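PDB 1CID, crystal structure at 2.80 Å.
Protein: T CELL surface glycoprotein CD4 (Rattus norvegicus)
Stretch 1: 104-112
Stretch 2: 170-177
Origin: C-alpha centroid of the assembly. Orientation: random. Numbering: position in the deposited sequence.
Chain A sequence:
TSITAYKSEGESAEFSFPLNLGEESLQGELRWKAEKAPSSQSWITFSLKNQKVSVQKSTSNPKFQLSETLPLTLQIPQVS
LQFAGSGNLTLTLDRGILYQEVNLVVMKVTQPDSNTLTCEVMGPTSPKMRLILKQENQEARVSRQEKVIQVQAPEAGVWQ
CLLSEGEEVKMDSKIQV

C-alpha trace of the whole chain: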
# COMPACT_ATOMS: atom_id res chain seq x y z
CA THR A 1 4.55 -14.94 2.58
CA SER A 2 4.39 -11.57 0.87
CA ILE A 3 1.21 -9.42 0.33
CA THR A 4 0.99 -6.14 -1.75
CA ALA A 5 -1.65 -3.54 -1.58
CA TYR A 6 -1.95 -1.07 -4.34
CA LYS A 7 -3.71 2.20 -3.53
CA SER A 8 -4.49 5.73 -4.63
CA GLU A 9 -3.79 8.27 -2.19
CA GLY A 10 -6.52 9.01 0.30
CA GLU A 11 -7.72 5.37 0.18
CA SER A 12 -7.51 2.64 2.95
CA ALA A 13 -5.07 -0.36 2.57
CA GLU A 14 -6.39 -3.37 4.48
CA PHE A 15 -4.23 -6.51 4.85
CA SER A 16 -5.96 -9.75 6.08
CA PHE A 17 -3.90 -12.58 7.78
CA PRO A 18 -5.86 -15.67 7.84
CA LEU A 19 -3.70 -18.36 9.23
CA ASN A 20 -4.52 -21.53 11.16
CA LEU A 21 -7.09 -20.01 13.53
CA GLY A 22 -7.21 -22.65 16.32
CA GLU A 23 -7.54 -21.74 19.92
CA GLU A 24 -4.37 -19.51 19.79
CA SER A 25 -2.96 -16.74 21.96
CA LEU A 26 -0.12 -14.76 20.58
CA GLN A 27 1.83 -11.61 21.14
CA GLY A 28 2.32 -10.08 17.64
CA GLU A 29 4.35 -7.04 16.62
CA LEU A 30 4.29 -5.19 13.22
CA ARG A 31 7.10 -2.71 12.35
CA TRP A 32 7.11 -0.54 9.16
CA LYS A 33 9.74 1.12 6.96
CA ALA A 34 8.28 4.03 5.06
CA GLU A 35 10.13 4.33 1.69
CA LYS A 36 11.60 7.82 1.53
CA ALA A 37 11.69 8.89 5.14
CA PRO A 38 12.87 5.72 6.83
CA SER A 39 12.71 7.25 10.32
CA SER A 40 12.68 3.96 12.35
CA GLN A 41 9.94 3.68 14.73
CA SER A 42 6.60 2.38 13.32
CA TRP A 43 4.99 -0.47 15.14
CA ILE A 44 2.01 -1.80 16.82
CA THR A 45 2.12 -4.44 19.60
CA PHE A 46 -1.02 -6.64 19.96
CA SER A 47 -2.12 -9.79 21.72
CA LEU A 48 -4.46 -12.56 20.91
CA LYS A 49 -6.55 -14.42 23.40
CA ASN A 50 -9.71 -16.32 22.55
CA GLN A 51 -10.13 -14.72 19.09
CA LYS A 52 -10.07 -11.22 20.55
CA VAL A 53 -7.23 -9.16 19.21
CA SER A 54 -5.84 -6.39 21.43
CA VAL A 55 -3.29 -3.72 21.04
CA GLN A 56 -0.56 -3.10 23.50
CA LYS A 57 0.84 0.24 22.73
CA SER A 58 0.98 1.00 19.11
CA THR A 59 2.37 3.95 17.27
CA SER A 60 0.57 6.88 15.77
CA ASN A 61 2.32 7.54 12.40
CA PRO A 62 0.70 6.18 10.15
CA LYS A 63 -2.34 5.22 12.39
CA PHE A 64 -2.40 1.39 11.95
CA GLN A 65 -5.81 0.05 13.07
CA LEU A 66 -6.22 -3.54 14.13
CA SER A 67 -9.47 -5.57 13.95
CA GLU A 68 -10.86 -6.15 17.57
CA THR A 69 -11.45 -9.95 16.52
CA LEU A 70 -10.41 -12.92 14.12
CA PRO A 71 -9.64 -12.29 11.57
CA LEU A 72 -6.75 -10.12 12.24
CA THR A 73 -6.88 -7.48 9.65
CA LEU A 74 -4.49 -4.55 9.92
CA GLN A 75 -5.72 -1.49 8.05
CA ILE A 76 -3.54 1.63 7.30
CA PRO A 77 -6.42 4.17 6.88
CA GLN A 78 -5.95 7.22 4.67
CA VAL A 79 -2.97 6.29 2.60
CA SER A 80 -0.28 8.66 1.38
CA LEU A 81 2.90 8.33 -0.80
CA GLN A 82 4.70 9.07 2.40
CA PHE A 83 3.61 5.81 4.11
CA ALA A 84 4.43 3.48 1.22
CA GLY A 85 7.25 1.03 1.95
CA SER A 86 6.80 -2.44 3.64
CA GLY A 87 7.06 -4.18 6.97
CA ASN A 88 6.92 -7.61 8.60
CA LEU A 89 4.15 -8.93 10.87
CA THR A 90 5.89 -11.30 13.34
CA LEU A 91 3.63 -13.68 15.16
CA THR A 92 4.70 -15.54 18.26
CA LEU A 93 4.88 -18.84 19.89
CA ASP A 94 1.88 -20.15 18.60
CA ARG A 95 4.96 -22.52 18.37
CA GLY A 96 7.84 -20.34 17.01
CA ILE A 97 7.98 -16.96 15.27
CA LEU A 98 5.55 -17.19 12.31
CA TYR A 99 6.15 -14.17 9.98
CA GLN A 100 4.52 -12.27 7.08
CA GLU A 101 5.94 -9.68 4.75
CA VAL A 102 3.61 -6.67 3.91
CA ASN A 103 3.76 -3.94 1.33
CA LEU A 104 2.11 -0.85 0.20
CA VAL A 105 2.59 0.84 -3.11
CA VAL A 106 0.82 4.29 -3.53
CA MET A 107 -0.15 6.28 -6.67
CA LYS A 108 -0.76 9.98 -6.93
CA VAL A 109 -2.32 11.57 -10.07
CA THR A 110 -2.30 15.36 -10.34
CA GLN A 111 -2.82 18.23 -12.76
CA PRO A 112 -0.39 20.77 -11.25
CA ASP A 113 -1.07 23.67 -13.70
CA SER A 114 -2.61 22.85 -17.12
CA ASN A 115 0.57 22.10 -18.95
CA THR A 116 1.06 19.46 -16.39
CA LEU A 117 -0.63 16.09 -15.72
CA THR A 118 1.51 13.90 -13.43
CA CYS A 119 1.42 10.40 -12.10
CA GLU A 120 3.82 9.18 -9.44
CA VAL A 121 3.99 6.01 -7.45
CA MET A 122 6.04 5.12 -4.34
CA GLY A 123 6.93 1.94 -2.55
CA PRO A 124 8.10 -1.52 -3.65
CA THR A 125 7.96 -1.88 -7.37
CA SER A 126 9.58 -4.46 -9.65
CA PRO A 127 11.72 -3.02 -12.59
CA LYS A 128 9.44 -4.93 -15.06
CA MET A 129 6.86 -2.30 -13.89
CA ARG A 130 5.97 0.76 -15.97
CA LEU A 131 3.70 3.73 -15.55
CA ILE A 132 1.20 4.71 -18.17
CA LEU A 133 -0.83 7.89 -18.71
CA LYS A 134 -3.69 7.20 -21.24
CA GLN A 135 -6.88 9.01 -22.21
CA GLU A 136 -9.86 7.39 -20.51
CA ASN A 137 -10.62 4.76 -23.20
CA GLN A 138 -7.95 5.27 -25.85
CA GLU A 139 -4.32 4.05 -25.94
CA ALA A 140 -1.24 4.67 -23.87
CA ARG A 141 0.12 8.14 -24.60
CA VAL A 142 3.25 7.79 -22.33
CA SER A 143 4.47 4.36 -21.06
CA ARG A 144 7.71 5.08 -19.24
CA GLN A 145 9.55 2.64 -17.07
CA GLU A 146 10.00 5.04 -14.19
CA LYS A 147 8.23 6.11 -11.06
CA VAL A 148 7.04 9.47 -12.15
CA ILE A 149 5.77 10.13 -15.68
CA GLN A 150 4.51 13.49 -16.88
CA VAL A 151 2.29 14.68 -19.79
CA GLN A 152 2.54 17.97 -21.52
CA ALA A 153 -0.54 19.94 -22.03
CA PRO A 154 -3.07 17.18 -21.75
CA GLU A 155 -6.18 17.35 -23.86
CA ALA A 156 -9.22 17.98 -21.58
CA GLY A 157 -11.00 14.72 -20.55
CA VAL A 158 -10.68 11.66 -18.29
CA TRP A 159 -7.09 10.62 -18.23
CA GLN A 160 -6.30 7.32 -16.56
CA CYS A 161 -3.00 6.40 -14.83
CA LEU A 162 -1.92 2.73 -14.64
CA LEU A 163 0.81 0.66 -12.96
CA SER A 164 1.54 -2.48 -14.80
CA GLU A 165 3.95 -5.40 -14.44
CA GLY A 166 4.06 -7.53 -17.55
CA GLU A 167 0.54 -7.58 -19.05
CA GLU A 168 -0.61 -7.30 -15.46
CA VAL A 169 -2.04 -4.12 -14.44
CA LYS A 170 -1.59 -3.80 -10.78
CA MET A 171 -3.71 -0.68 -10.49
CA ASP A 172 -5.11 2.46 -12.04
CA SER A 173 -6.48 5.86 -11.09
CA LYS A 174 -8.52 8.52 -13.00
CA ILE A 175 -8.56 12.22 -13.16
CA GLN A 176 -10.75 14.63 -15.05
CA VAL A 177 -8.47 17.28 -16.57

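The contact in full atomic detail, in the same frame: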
# COMPACT_ATOMS: atom_id res chain seq x y z
N LEU A 104 3.08 -1.82 0.65
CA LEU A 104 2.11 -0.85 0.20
C LEU A 104 2.75 0.08 -0.83
O LEU A 104 3.65 0.77 -0.35
CB LEU A 104 1.69 -0.12 1.44
CG LEU A 104 0.89 1.14 1.08
CD1 LEU A 104 -0.55 0.68 0.88
CD2 LEU A 104 1.01 2.09 2.24
N VAL A 105 2.12 -0.10 -2.04
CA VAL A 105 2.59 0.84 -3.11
C VAL A 105 1.38 1.81 -3.35
O VAL A 105 0.32 1.20 -3.47
CB VAL A 105 3.22 0.37 -4.40
CG1 VAL A 105 3.56 -1.13 -4.45
CG2 VAL A 105 2.50 0.68 -5.69
N VAL A 106 1.63 3.11 -3.37
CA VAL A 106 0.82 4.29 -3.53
C VAL A 106 1.06 5.16 -4.79
O VAL A 106 2.14 5.61 -5.11
CB VAL A 106 0.91 5.29 -2.36
CG1 VAL A 106 -0.04 6.46 -2.49
CG2 VAL A 106 0.55 4.55 -1.12
N MET A 107 -0.05 5.48 -5.45
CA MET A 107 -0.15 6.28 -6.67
C MET A 107 -0.79 7.63 -6.40
O MET A 107 -1.80 7.64 -5.67
CB MET A 107 -1.09 5.62 -7.68
CG MET A 107 -1.13 6.26 -9.04
SD MET A 107 -1.87 5.32 -10.36
CE MET A 107 -0.80 4.06 -10.94
N LYS A 108 -0.21 8.61 -7.04
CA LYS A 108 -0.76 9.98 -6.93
C LYS A 108 -0.83 10.70 -8.31
O LYS A 108 0.24 11.04 -8.88
CB LYS A 108 0.00 10.90 -5.99
CG LYS A 108 -0.69 12.32 -5.74
CD LYS A 108 0.15 13.40 -5.15
CE LYS A 108 -0.39 14.78 -4.96
NZ LYS A 108 -1.64 15.04 -4.14
N VAL A 109 -2.07 10.93 -8.78
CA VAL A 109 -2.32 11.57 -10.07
C VAL A 109 -2.74 13.03 -9.78
O VAL A 109 -3.71 13.11 -9.03
CB VAL A 109 -3.45 11.06 -10.97
CG1 VAL A 109 -3.49 11.60 -12.42
CG2 VAL A 109 -3.46 9.56 -11.14
N THR A 110 -2.04 13.95 -10.39
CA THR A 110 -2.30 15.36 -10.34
C THR A 110 -2.04 16.07 -11.67
O THR A 110 -1.30 15.70 -12.55
CB THR A 110 -1.50 16.14 -9.23
OG1 THR A 110 -0.10 16.09 -9.61
CG2 THR A 110 -1.81 15.63 -7.82
N GLN A 111 -2.74 17.17 -11.78
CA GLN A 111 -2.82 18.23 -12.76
C GLN A 111 -2.35 19.47 -11.96
O GLN A 111 -3.13 20.18 -11.28
CB GLN A 111 -4.22 18.49 -13.26
CG GLN A 111 -4.20 19.45 -14.42
CD GLN A 111 -5.48 19.62 -15.18
OE1 GLN A 111 -6.65 19.28 -15.07
NE2 GLN A 111 -5.24 20.32 -16.28
N PRO A 112 -1.04 19.69 -12.01
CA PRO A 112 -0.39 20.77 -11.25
C PRO A 112 -0.54 22.21 -11.73
O PRO A 112 -0.34 23.24 -11.02
CB PRO A 112 1.07 20.26 -11.23
CG PRO A 112 1.21 19.00 -12.02
CD PRO A 112 -0.09 18.87 -12.79
N LYS A 170 -1.45 -3.71 -12.22
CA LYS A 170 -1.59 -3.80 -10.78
C LYS A 170 -2.62 -2.88 -10.29
O LYS A 170 -3.33 -3.11 -9.31
CB LYS A 170 -0.22 -3.47 -10.24
CG LYS A 170 0.85 -4.42 -10.76
CD LYS A 170 0.61 -5.89 -10.35
CE LYS A 170 1.80 -6.80 -10.59
NZ LYS A 170 1.49 -8.28 -10.54
N MET A 171 -2.71 -1.71 -10.89
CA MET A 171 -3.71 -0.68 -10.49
C MET A 171 -3.78 0.49 -11.50
O MET A 171 -2.86 0.51 -12.35
CB MET A 171 -3.53 -0.06 -9.14
CG MET A 171 -2.13 0.51 -9.05
SD MET A 171 -2.32 1.80 -7.73
CE MET A 171 -0.55 2.05 -7.73
N ASP A 172 -4.82 1.26 -11.25
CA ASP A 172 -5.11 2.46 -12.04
C ASP A 172 -5.82 3.54 -11.20
O ASP A 172 -6.42 3.29 -10.20
CB ASP A 172 -6.01 2.24 -13.23
CG ASP A 172 -7.46 1.91 -12.95
OD1 ASP A 172 -7.92 0.73 -12.83
OD2 ASP A 172 -8.18 2.93 -12.91
N SER A 173 -5.84 4.72 -11.70
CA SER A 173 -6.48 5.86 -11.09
C SER A 173 -6.83 6.91 -12.16
O SER A 173 -5.99 7.12 -13.08
CB SER A 173 -5.33 6.25 -10.20
OG SER A 173 -5.88 7.09 -9.21
N LYS A 174 -8.02 7.53 -12.11
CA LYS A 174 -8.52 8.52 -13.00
C LYS A 174 -8.63 9.89 -12.31
O LYS A 174 -8.91 10.07 -11.14
CB LYS A 174 -9.97 8.44 -13.43
CG LYS A 174 -10.64 7.10 -13.57
CD LYS A 174 -10.27 6.48 -14.89
CE LYS A 174 -11.21 5.32 -15.12
NZ LYS A 174 -12.57 5.92 -15.25
N ILE A 175 -8.49 10.78 -13.24
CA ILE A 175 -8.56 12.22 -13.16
C ILE A 175 -9.21 12.81 -14.45
O ILE A 175 -9.03 12.44 -15.65
CB ILE A 175 -7.11 12.71 -12.90
CG1 ILE A 175 -7.31 14.21 -12.50
CG2 ILE A 175 -6.14 12.44 -14.07
CD1 ILE A 175 -5.95 14.80 -12.01
N GLN A 176 -10.05 13.78 -14.08
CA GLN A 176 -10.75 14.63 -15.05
C GLN A 176 -9.82 15.86 -15.10
O GLN A 176 -9.54 16.63 -14.11
CB GLN A 176 -12.19 14.95 -14.74
CG GLN A 176 -12.62 16.30 -15.20
CD GLN A 176 -14.00 16.81 -15.12
OE1 GLN A 176 -14.46 17.41 -14.16
NE2 GLN A 176 -14.69 16.63 -16.24
N VAL A 177 -9.33 16.09 -16.31
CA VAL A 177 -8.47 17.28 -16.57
C VAL A 177 -9.46 18.31 -17.16
O VAL A 177 -8.77 19.29 -16.81
CB VAL A 177 -7.33 16.94 -17.53
CG1 VAL A 177 -6.37 18.10 -17.71
CG2 VAL A 177 -6.58 15.67 -17.13
OXT VAL A 177 -10.65 18.83 -16.92

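The contact between the two stretches is made chiefly by side chains, and its apolar centre lies where Val109 meets Ile175. CG1 of Val109 comes to 3.2 Å from CG2 of Ile175, a tight approach for two methyl groups. Both residues hold chi1 in the t well, and both direct their CA-to-CB bonds toward the opposing strand, so that branched side chains meet between the backbones. The CA atoms of Val109 and Ile175 are 7.0 Å apart, and the two side chains meet in the gap between the strands. Val109 also reaches Ser173, with its CG2 3.9 Å from CB of Ser173. The serine thus offers its methylene carbon to the apolar surface, while its OG is hydrogen-bonded elsewhere in the structure and carries no unmet polar demand into the contact.

Toward the N-terminal side of both stretches the packing continues through two methionines. Met107 extends with chi1 and chi2 both t before chi3 turns to m, and its SD lies 3.6 Å from CB of Ser173. Met171, with chi1 p and the remaining two angles t, sends its terminal methyl the other way across the gap: its CE lies 3.6 Å from CB of Met107 and 3.9 Å from CG2 of Val105. One methyl group therefore touches two successive inward-pointing residues of the first strand. The long, flexible methionine side chain suits this role, since it can bring an apolar end to a surface that its own backbone does not approach closely. All three residues at this end, Val105, Met107 and Met171, are buried.

The backbone arrangement accounts for this pattern. The strands 104-110 and 170-176 run nearly parallel, with an angle of 16° between their N-to-C directions and a closest approach of 7.5 Å between axes. No clear hydrogen bond joins the two stretches; the contact rests on side-chain packing rather than on a backbone ladder. As alternation in extended strands requires, Val105, Met107 and Val109 point toward the second stretch, whereas Val106, Lys108 and Thr110 point away. Met171, Ser173 and Ile175 likewise face the first stretch, and Asp172, Lys174 and Gln176 turn from it. Together the two sides bury 493 Å².

Beyond the centre, Ile175 extends its t, t side chain along the end of the first strand. Its CD1 lies 4.1 Å from CA of Thr110 and 4.0 Å from N of Gln111, so the methyl packs against backbone although the Thr110 side chain itself points away. The contact then closes at a more polar edge, where Gln111 stands beside the C-terminal residue Val177, their CA atoms 6.9 Å apart. Here the CA-to-CB bond of Gln111 points toward the second stretch and that of Val177 sideways. Val177 ends in a carboxylate, which brings charge to this margin, in contrast to the methyl and thioether groups that fill the interior.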